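Local coordinates for general Secretion Pathway Protein (Vibrio vulnificus, PDB 4G54) that probably binds peptidoglycan in the periplasm as part of the EpsAB fusion protein of the type II secretion system, at residues P55-F60 / L235-P240; I59-V64 / W130-R135. One frame throughout, in Å; residues are numbered along the deposited sequence.

Contact 1 (P55-F60 / L235-P240); sequences PSTSIF and LLRTYP
NH1 of Arg237 donates to the backbone O of Thr57 at 2.9 Å, the arginine side chain lying alongside that of Thr57. The oxygen lies in the guanidinium plane, but NH1 stands above the carbonyl plane of Thr57, 70° out of it. The aliphatic part of Arg237, extended from CG to NE, passes the same oxygen, with CG and CD both in van der Waals contact. A backbone bond follows from Ile59 N to Leu236 O at 3.0 Å. Two branches of Ile59 make the apolar contact: CG2 lies 3.3 Å from Thr238 O and touches CD1 of the Tyr239 ring obliquely, while CD1 meets Leu236 CD2 at 4.1 Å as the two side chains cross. Leu235 CD2 packs 3.8 Å from Phe60 CD1, the two side chains crossing at about a right angle, and Leu235 CB sits over one face of the guanidinium near its rim. Neither segment is regular helix here, and strand begins only at Phe60: the tail that follows strand 233-234 is laid against the loop leading into strand 60-66. That loop is shaped by an ST turn, in which Ser58 OG, set between its own N and carbonyl carbon (chi1 74°), accepts from Phe60 N at 3.0 Å. Asp49 is the second-shell anchor: its OD1 takes a salt bridge from Arg237 NH1 and a hydrogen bond with Thr57 OG1, tying the two side chains together and helping to fix the guanidinium. Ser56 OG is hydrogen-bonded to Arg135 NH1, and the Phe60 ring meets Trp41 edge-to-face.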
ATOM      1  N   PRO A  55     -15.295   5.241   8.128  1.00 23.86           N
ATOM      2  CA  PRO A  55     -14.162   4.474   8.657  1.00 23.54           C
ATOM      3  C   PRO A  55     -13.849   3.182   7.899  1.00 24.18           C
ATOM      4  O   PRO A  55     -14.735   2.625   7.214  1.00 24.37           O
ATOM      5  CB  PRO A  55     -14.591   4.112  10.104  1.00 23.45           C
ATOM      6  CG  PRO A  55     -16.048   4.206  10.075  1.00 26.68           C
ATOM      7  CD  PRO A  55     -16.409   5.304   9.100  1.00 25.84           C
ATOM      8  N   SER A  56     -12.601   2.750   8.056  1.00 23.16           N
ATOM      9  CA  SER A  56     -12.156   1.464   7.525  1.00 23.54           C
ATOM     10  C   SER A  56     -13.010   0.340   8.097  1.00 23.57           C
ATOM     11  O   SER A  56     -13.447   0.361   9.206  1.00 25.18           O
ATOM     12  CB  SER A  56     -10.690   1.229   7.962  1.00 25.35           C
ATOM     13  OG  SER A  56      -9.855   2.361   7.665  1.00 29.58           O
ATOM     14  N   THR A  57     -13.133  -0.698   7.280  1.00 24.75           N
ATOM     15  CA  THR A  57     -13.848  -1.890   7.601  1.00 23.56           C
ATOM     16  C   THR A  57     -12.889  -3.066   7.848  1.00 22.48           C
ATOM     17  O   THR A  57     -13.335  -4.187   8.257  1.00 23.67           O
ATOM     18  CB  THR A  57     -14.785  -2.291   6.353  1.00 26.47           C
ATOM     19  OG1 THR A  57     -14.085  -2.051   5.087  1.00 29.82           O
ATOM     20  CG2 THR A  57     -16.014  -1.335   6.459  1.00 31.22           C
ATOM     21  N   SER A  58     -11.585  -2.828   7.633  1.00 19.69           N
ATOM     22  CA  SER A  58     -10.558  -3.868   7.894  1.00 17.27           C
ATOM     23  C   SER A  58      -9.305  -3.075   8.329  1.00 18.93           C
ATOM     24  O   SER A  58      -9.407  -1.825   8.480  1.00 18.43           O
ATOM     25  CB  SER A  58     -10.232  -4.652   6.603  1.00 18.40           C
ATOM     26  OG  SER A  58      -9.432  -3.865   5.703  1.00 20.17           O
ATOM     27  N   ILE A  59      -8.164  -3.752   8.507  1.00 18.68           N
ATOM     28  CA  ILE A  59      -6.942  -3.006   8.880  1.00 18.26           C
ATOM     29  C   ILE A  59      -6.415  -2.159   7.713  1.00 17.93           C
ATOM     30  O   ILE A  59      -5.576  -1.319   7.919  1.00 17.94           O
ATOM     31  CB  ILE A  59      -5.833  -3.890   9.415  1.00 19.41           C
ATOM     32  CG1 ILE A  59      -5.420  -4.899   8.324  1.00 23.24           C
ATOM     33  CG2 ILE A  59      -6.448  -4.612  10.686  1.00 21.49           C
ATOM     34  CD1 ILE A  59      -3.963  -5.441   8.437  1.00 33.05           C
ATOM     35  N   PHE A  60      -6.971  -2.315   6.507  1.00 17.26           N
ATOM     36  CA  PHE A  60      -6.486  -1.528   5.389  1.00 17.77           C
ATOM     37  C   PHE A  60      -6.987  -0.116   5.429  1.00 18.41           C
ATOM     38  O   PHE A  60      -8.179   0.162   5.818  1.00 20.84           O
ATOM     39  CB  PHE A  60      -6.822  -2.166   4.021  1.00 16.19           C
ATOM     40  CG  PHE A  60      -5.847  -3.187   3.536  1.00 17.00           C
ATOM     41  CD1 PHE A  60      -5.783  -4.404   4.153  1.00 19.93           C
ATOM     42  CD2 PHE A  60      -4.964  -2.906   2.463  1.00 18.21           C
ATOM     43  CE1 PHE A  60      -4.866  -5.365   3.756  1.00 23.28           C
ATOM     44  CE2 PHE A  60      -4.087  -3.862   2.021  1.00 19.22           C
ATOM     45  CZ  PHE A  60      -3.965  -5.066   2.662  1.00 20.81           C
ATOM     46  N   LEU A 235     -10.164 -10.570   4.360  1.00 22.34           N
ATOM     47  CA  LEU A 235      -9.455  -9.517   5.051  1.00 22.19           C
ATOM     48  C   LEU A 235      -9.355  -9.664   6.580  1.00 22.96           C
ATOM     49  O   LEU A 235     -10.238 -10.261   7.222  1.00 24.97           O
ATOM     50  CB  LEU A 235     -10.119  -8.146   4.662  1.00 20.81           C
ATOM     51  CG  LEU A 235      -9.809  -7.598   3.255  1.00 22.00           C
ATOM     52  CD1 LEU A 235     -10.804  -6.481   2.931  1.00 23.76           C
ATOM     53  CD2 LEU A 235      -8.362  -7.014   3.354  1.00 22.70           C
ATOM     54  N   LEU A 236      -8.269  -9.133   7.168  1.00 23.71           N
ATOM     55  CA  LEU A 236      -8.103  -9.090   8.609  1.00 26.62           C
ATOM     56  C   LEU A 236      -8.903  -7.925   9.173  1.00 26.28           C
ATOM     57  O   LEU A 236      -8.672  -6.740   8.740  1.00 27.37           O
ATOM     58  CB  LEU A 236      -6.637  -8.820   8.906  1.00 27.29           C
ATOM     59  CG  LEU A 236      -6.117  -9.085  10.292  1.00 33.93           C
ATOM     60  CD1 LEU A 236      -6.628 -10.387  10.920  1.00 36.79           C
ATOM     61  CD2 LEU A 236      -4.602  -9.204   9.892  1.00 37.54           C
ATOM     62  N   ARG A 237      -9.792  -8.210  10.100  1.00 26.34           N
ATOM     63  CA  ARG A 237     -10.650  -7.176  10.642  1.00 26.20           C
ATOM     64  C   ARG A 237     -10.582  -7.018  12.164  1.00 25.76           C
ATOM     65  O   ARG A 237     -11.515  -6.584  12.762  1.00 28.22           O
ATOM     66  CB  ARG A 237     -12.056  -7.367  10.143  1.00 28.66           C
ATOM     67  CG  ARG A 237     -12.159  -7.313   8.631  1.00 26.27           C
ATOM     68  CD  ARG A 237     -13.532  -7.614   8.199  1.00 23.25           C
ATOM     69  NE  ARG A 237     -13.668  -8.112   6.841  1.00 22.36           N
ATOM     70  CZ  ARG A 237     -13.743  -7.270   5.796  1.00 23.25           C
ATOM     71  NH1 ARG A 237     -13.737  -5.939   5.991  1.00 23.30           N
ATOM     72  NH2 ARG A 237     -13.850  -7.732   4.570  1.00 23.31           N
ATOM     73  N   THR A 238      -9.425  -7.356  12.735  1.00 25.78           N
ATOM     74  CA  THR A 238      -9.184  -7.050  14.127  1.00 24.74           C
ATOM     75  C   THR A 238      -7.790  -6.381  14.106  1.00 24.72           C
ATOM     76  O   THR A 238      -6.960  -6.669  13.198  1.00 26.28           O
ATOM     77  CB  THR A 238      -9.153  -8.339  15.040  1.00 27.50           C
ATOM     78  OG1 THR A 238      -8.138  -9.151  14.495  1.00 32.50           O
ATOM     79  CG2 THR A 238     -10.467  -9.056  14.970  1.00 30.74           C
ATOM     80  N   TYR A 239      -7.616  -5.484  15.075  1.00 24.80           N
ATOM     81  CA  TYR A 239      -6.343  -4.730  15.274  1.00 25.93           C
ATOM     82  C   TYR A 239      -5.598  -5.358  16.457  1.00 25.16           C
ATOM     83  O   TYR A 239      -6.256  -5.762  17.432  1.00 26.78           O
ATOM     84  CB  TYR A 239      -6.718  -3.288  15.692  1.00 27.28           C
ATOM     85  CG  TYR A 239      -7.269  -2.451  14.587  1.00 34.72           C
ATOM     86  CD1 TYR A 239      -6.454  -2.081  13.499  1.00 36.32           C
ATOM     87  CD2 TYR A 239      -8.610  -1.975  14.639  1.00 39.22           C
ATOM     88  CE1 TYR A 239      -6.921  -1.276  12.459  1.00 34.69           C
ATOM     89  CE2 TYR A 239      -9.116  -1.129  13.553  1.00 39.59           C
ATOM     90  CZ  TYR A 239      -8.244  -0.807  12.456  1.00 35.86           C
ATOM     91  OH  TYR A 239      -8.690  -0.048  11.346  1.00 35.28           O
ATOM     92  N   PRO A 240      -4.264  -5.319  16.476  1.00 23.10           N
ATOM     93  CA  PRO A 240      -3.506  -5.835  17.653  1.00 25.46           C
ATOM     94  C   PRO A 240      -3.619  -4.878  18.813  1.00 27.03           C
ATOM     95  O   PRO A 240      -3.593  -3.616  18.564  1.00 26.59           O
ATOM     96  CB  PRO A 240      -2.072  -5.954  17.168  1.00 26.16           C
ATOM     97  CG  PRO A 240      -1.979  -5.027  15.961  1.00 25.03           C
ATOM     98  CD  PRO A 240      -3.394  -4.895  15.362  1.00 22.71           C
TER

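Contact 2 (I59-V64 / W130-R135); sequences IFQCQV and WPMPLR
CB and CG of Gln61 lie over one face of the six-membered ring of Trp130, both side chains leaving the same face of the sheet. Gln61 CB stands 3.6 Å from the ring centroid and 13° off the normal, a CH-pi contact; CG comes within 3.4 Å of Trp130 CZ2. A bend at chi2 (65°) turns CD away from an extended course, and OE1 ends over the centre of one face of the Arg135 guanidinium, 3.4 Å from CZ. The same OE1 lies equally near Met132 SD, which an extended methionine chain carries there. The guanidinium is used at its edge for bonding: NE donates to Met132 O, and NH2 to Ile59 O at 3.0 Å. Met132 N reaches that Ile59 oxygen from the opposite face of the carbonyl plane, so two donors grip the one backbone oxygen. The backbones pair as antiparallel strands, with Gln61 and Trp130 exchanging N-H...O bonds in a hydrogen-bonded pair and Phe60 opposite Pro131 in a non-hydrogen-bonded one. Pro131 lies alongside Phe60, its CB over the ring face at 4.2 Å from the centroid, and Ile59 CD1 touches Pro131 CB and Pro133 CD. Strand 60-66 is an outermost strand of the antiparallel sheet, tied to the preceding loop by the Cys62-Cys52 disulfide; strand 125-131 lies between it and strand 79-85, while Pro133 leans on helices 145-158 and 193-202 and the Trp130 ring meets His201 edge-to-face.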
ATOM      1  N   ILE A  59      -8.164  -3.752   8.507  1.00 18.68           N
ATOM      2  CA  ILE A  59      -6.942  -3.006   8.880  1.00 18.26           C
ATOM      3  C   ILE A  59      -6.415  -2.159   7.713  1.00 17.93           C
ATOM      4  O   ILE A  59      -5.576  -1.319   7.919  1.00 17.94           O
ATOM      5  CB  ILE A  59      -5.833  -3.890   9.415  1.00 19.41           C
ATOM      6  CG1 ILE A  59      -5.420  -4.899   8.324  1.00 23.24           C
ATOM      7  CG2 ILE A  59      -6.448  -4.612  10.686  1.00 21.49           C
ATOM      8  CD1 ILE A  59      -3.963  -5.441   8.437  1.00 33.05           C
ATOM      9  N   PHE A  60      -6.971  -2.315   6.507  1.00 17.26           N
ATOM     10  CA  PHE A  60      -6.486  -1.528   5.389  1.00 17.77           C
ATOM     11  C   PHE A  60      -6.987  -0.116   5.429  1.00 18.41           C
ATOM     12  O   PHE A  60      -8.179   0.162   5.818  1.00 20.84           O
ATOM     13  CB  PHE A  60      -6.822  -2.166   4.021  1.00 16.19           C
ATOM     14  CG  PHE A  60      -5.847  -3.187   3.536  1.00 17.00           C
ATOM     15  CD1 PHE A  60      -5.783  -4.404   4.153  1.00 19.93           C
ATOM     16  CD2 PHE A  60      -4.964  -2.906   2.463  1.00 18.21           C
ATOM     17  CE1 PHE A  60      -4.866  -5.365   3.756  1.00 23.28           C
ATOM     18  CE2 PHE A  60      -4.087  -3.862   2.021  1.00 19.22           C
ATOM     19  CZ  PHE A  60      -3.965  -5.066   2.662  1.00 20.81           C
ATOM     20  N   GLN A  61      -6.140   0.827   5.029  1.00 15.84           N
ATOM     21  CA  GLN A  61      -6.536   2.229   4.767  1.00 18.46           C
ATOM     22  C   GLN A  61      -6.734   2.359   3.269  1.00 18.94           C
ATOM     23  O   GLN A  61      -6.001   1.751   2.481  1.00 18.81           O
ATOM     24  CB  GLN A  61      -5.368   3.145   5.112  1.00 19.98           C
ATOM     25  CG  GLN A  61      -5.615   4.528   5.533  1.00 32.30           C
ATOM     26  CD  GLN A  61      -6.357   4.594   6.853  1.00 37.15           C
ATOM     27  OE1 GLN A  61      -5.792   4.565   8.010  1.00 39.26           O
ATOM     28  NE2 GLN A  61      -7.614   4.768   6.706  1.00 40.08           N
ATOM     29  N   CYS A  62      -7.693   3.204   2.872  1.00 19.77           N
ATOM     30  CA  CYS A  62      -7.968   3.489   1.453  1.00 19.36           C
ATOM     31  C   CYS A  62      -8.035   4.994   1.364  1.00 20.77           C
ATOM     32  O   CYS A  62      -8.707   5.624   2.193  1.00 22.60           O
ATOM     33  CB  CYS A  62      -9.310   2.860   1.047  1.00 20.15           C
ATOM     34  SG  CYS A  62      -9.492   2.993  -0.811  1.00 24.58           S
ATOM     35  N   GLN A  63      -7.240   5.595   0.448  1.00 20.39           N
ATOM     36  CA  GLN A  63      -7.222   7.079   0.353  1.00 20.38           C
ATOM     37  C   GLN A  63      -7.108   7.478  -1.112  1.00 19.94           C
ATOM     38  O   GLN A  63      -6.235   6.929  -1.829  1.00 21.65           O
ATOM     39  CB  GLN A  63      -5.981   7.586   1.194  1.00 21.27           C
ATOM     40  CG  GLN A  63      -5.780   9.033   1.370  1.00 27.06           C
ATOM     41  CD  GLN A  63      -4.401   9.299   2.073  1.00 28.64           C
ATOM     42  OE1 GLN A  63      -3.375   8.887   1.560  1.00 30.53           O
ATOM     43  NE2 GLN A  63      -4.400  10.014   3.199  1.00 27.87           N
ATOM     44  N   VAL A  64      -7.894   8.458  -1.560  1.00 21.77           N
ATOM     45  CA  VAL A  64      -7.736   9.062  -2.903  1.00 21.57           C
ATOM     46  C   VAL A  64      -6.778  10.241  -2.742  1.00 23.67           C
ATOM     47  O   VAL A  64      -6.846  11.008  -1.735  1.00 25.11           O
ATOM     48  CB  VAL A  64      -9.089   9.516  -3.422  1.00 25.04           C
ATOM     49  CG1 VAL A  64      -8.901  10.272  -4.740  1.00 26.63           C
ATOM     50  CG2 VAL A  64     -10.071   8.331  -3.690  1.00 26.21           C
ATOM     51  N   TRP A 130      -3.353   0.415   1.691  1.00 17.33           N
ATOM     52  CA  TRP A 130      -2.178  -0.219   2.389  1.00 17.94           C
ATOM     53  C   TRP A 130      -2.657  -0.698   3.732  1.00 17.34           C
ATOM     54  O   TRP A 130      -3.607  -0.153   4.328  1.00 15.43           O
ATOM     55  CB  TRP A 130      -0.983   0.785   2.625  1.00 17.15           C
ATOM     56  CG  TRP A 130      -1.265   1.930   3.463  1.00 19.81           C
ATOM     57  CD1 TRP A 130      -0.848   2.061   4.752  1.00 19.99           C
ATOM     58  CD2 TRP A 130      -1.976   3.113   3.159  1.00 19.68           C
ATOM     59  NE1 TRP A 130      -1.202   3.281   5.261  1.00 18.36           N
ATOM     60  CE2 TRP A 130      -1.943   3.928   4.314  1.00 19.13           C
ATOM     61  CE3 TRP A 130      -2.642   3.597   2.019  1.00 20.65           C
ATOM     62  CZ2 TRP A 130      -2.501   5.203   4.384  1.00 23.05           C
ATOM     63  CZ3 TRP A 130      -3.248   4.874   2.082  1.00 24.81           C
ATOM     64  CH2 TRP A 130      -3.146   5.667   3.229  1.00 25.08           C
ATOM     65  N   PRO A 131      -2.030  -1.765   4.227  1.00 16.85           N
ATOM     66  CA  PRO A 131      -2.376  -2.237   5.594  1.00 18.22           C
ATOM     67  C   PRO A 131      -1.912  -1.280   6.695  1.00 16.58           C
ATOM     68  O   PRO A 131      -0.740  -0.796   6.705  1.00 15.62           O
ATOM     69  CB  PRO A 131      -1.585  -3.586   5.670  1.00 17.29           C
ATOM     70  CG  PRO A 131      -0.420  -3.419   4.726  1.00 20.50           C
ATOM     71  CD  PRO A 131      -0.974  -2.536   3.589  1.00 18.71           C
ATOM     72  N   MET A 132      -2.787  -1.016   7.650  1.00 16.24           N
ATOM     73  CA  MET A 132      -2.410  -0.109   8.774  1.00 15.68           C
ATOM     74  C   MET A 132      -3.004  -0.687  10.021  1.00 16.49           C
ATOM     75  O   MET A 132      -3.954  -0.168  10.562  1.00 16.87           O
ATOM     76  CB  MET A 132      -2.878   1.338   8.471  1.00 18.22           C
ATOM     77  CG  MET A 132      -2.259   2.201   9.599  1.00 15.99           C
ATOM     78  SD  MET A 132      -2.633   3.928   9.061  1.00 27.91           S
ATOM     79  CE  MET A 132      -1.902   4.674  10.467  1.00 25.94           C
ATOM     80  N   PRO A 133      -2.402  -1.741  10.578  1.00 15.28           N
ATOM     81  CA  PRO A 133      -2.895  -2.335  11.820  1.00 15.82           C
ATOM     82  C   PRO A 133      -2.689  -1.509  13.072  1.00 16.19           C
ATOM     83  O   PRO A 133      -3.393  -1.759  14.068  1.00 19.17           O
ATOM     84  CB  PRO A 133      -2.086  -3.609  11.919  1.00 17.42           C
ATOM     85  CG  PRO A 133      -0.745  -3.332  11.248  1.00 17.92           C
ATOM     86  CD  PRO A 133      -1.311  -2.538  10.022  1.00 15.82           C
ATOM     87  N   LEU A 134      -1.780  -0.505  13.006  1.00 16.36           N
ATOM     88  CA  LEU A 134      -1.466   0.292  14.200  1.00 15.82           C
ATOM     89  C   LEU A 134      -2.038   1.679  14.060  1.00 16.11           C
ATOM     90  O   LEU A 134      -1.585   2.474  13.196  1.00 17.61           O
ATOM     91  CB  LEU A 134       0.041   0.383  14.482  1.00 16.02           C
ATOM     92  CG  LEU A 134       0.728  -0.971  14.490  1.00 15.90           C
ATOM     93  CD1 LEU A 134       2.287  -0.771  14.876  1.00 17.55           C
ATOM     94  CD2 LEU A 134       0.069  -1.839  15.628  1.00 19.03           C
ATOM     95  N   ARG A 135      -3.098   1.940  14.797  1.00 16.72           N
ATOM     96  CA  ARG A 135      -3.852   3.188  14.567  1.00 17.39           C
ATOM     97  C   ARG A 135      -3.960   3.981  15.844  1.00 16.04           C
ATOM     98  O   ARG A 135      -4.730   4.959  15.868  1.00 17.57           O
ATOM     99  CB  ARG A 135      -5.310   2.859  14.148  1.00 20.04           C
ATOM    100  CG  ARG A 135      -5.352   2.016  12.847  1.00 25.67           C
ATOM    101  CD  ARG A 135      -5.848   2.751  11.737  1.00 28.16           C
ATOM    102  NE  ARG A 135      -6.008   1.878  10.558  1.00 22.20           N
ATOM    103  CZ  ARG A 135      -7.015   1.953   9.735  1.00 21.92           C
ATOM    104  NH1 ARG A 135      -7.995   2.845   9.976  1.00 23.79           N
ATOM    105  NH2 ARG A 135      -7.029   1.155   8.622  1.00 19.57           N
TER

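Contacts 1 and 2 branch from one piece of chain, 55-64, and share Ile59 and Phe60, their centres about 8 Å apart. Along the chain 55-60 passes directly into strand 60-66; 130-135 follows as strand 125-131 ends, and 235-240 comes last, beyond the helices of the putative peptidoglycan-binding region. The two partner segments also meet each other: Tyr239 CD1 and Pro133 O are 3.1 Å apart. At this edge of the antiparallel sheet in the GspA peptidase C39-like region, the linker leaving the sheet and the returning C-terminal tail thus come together, next to the helical part of the chain.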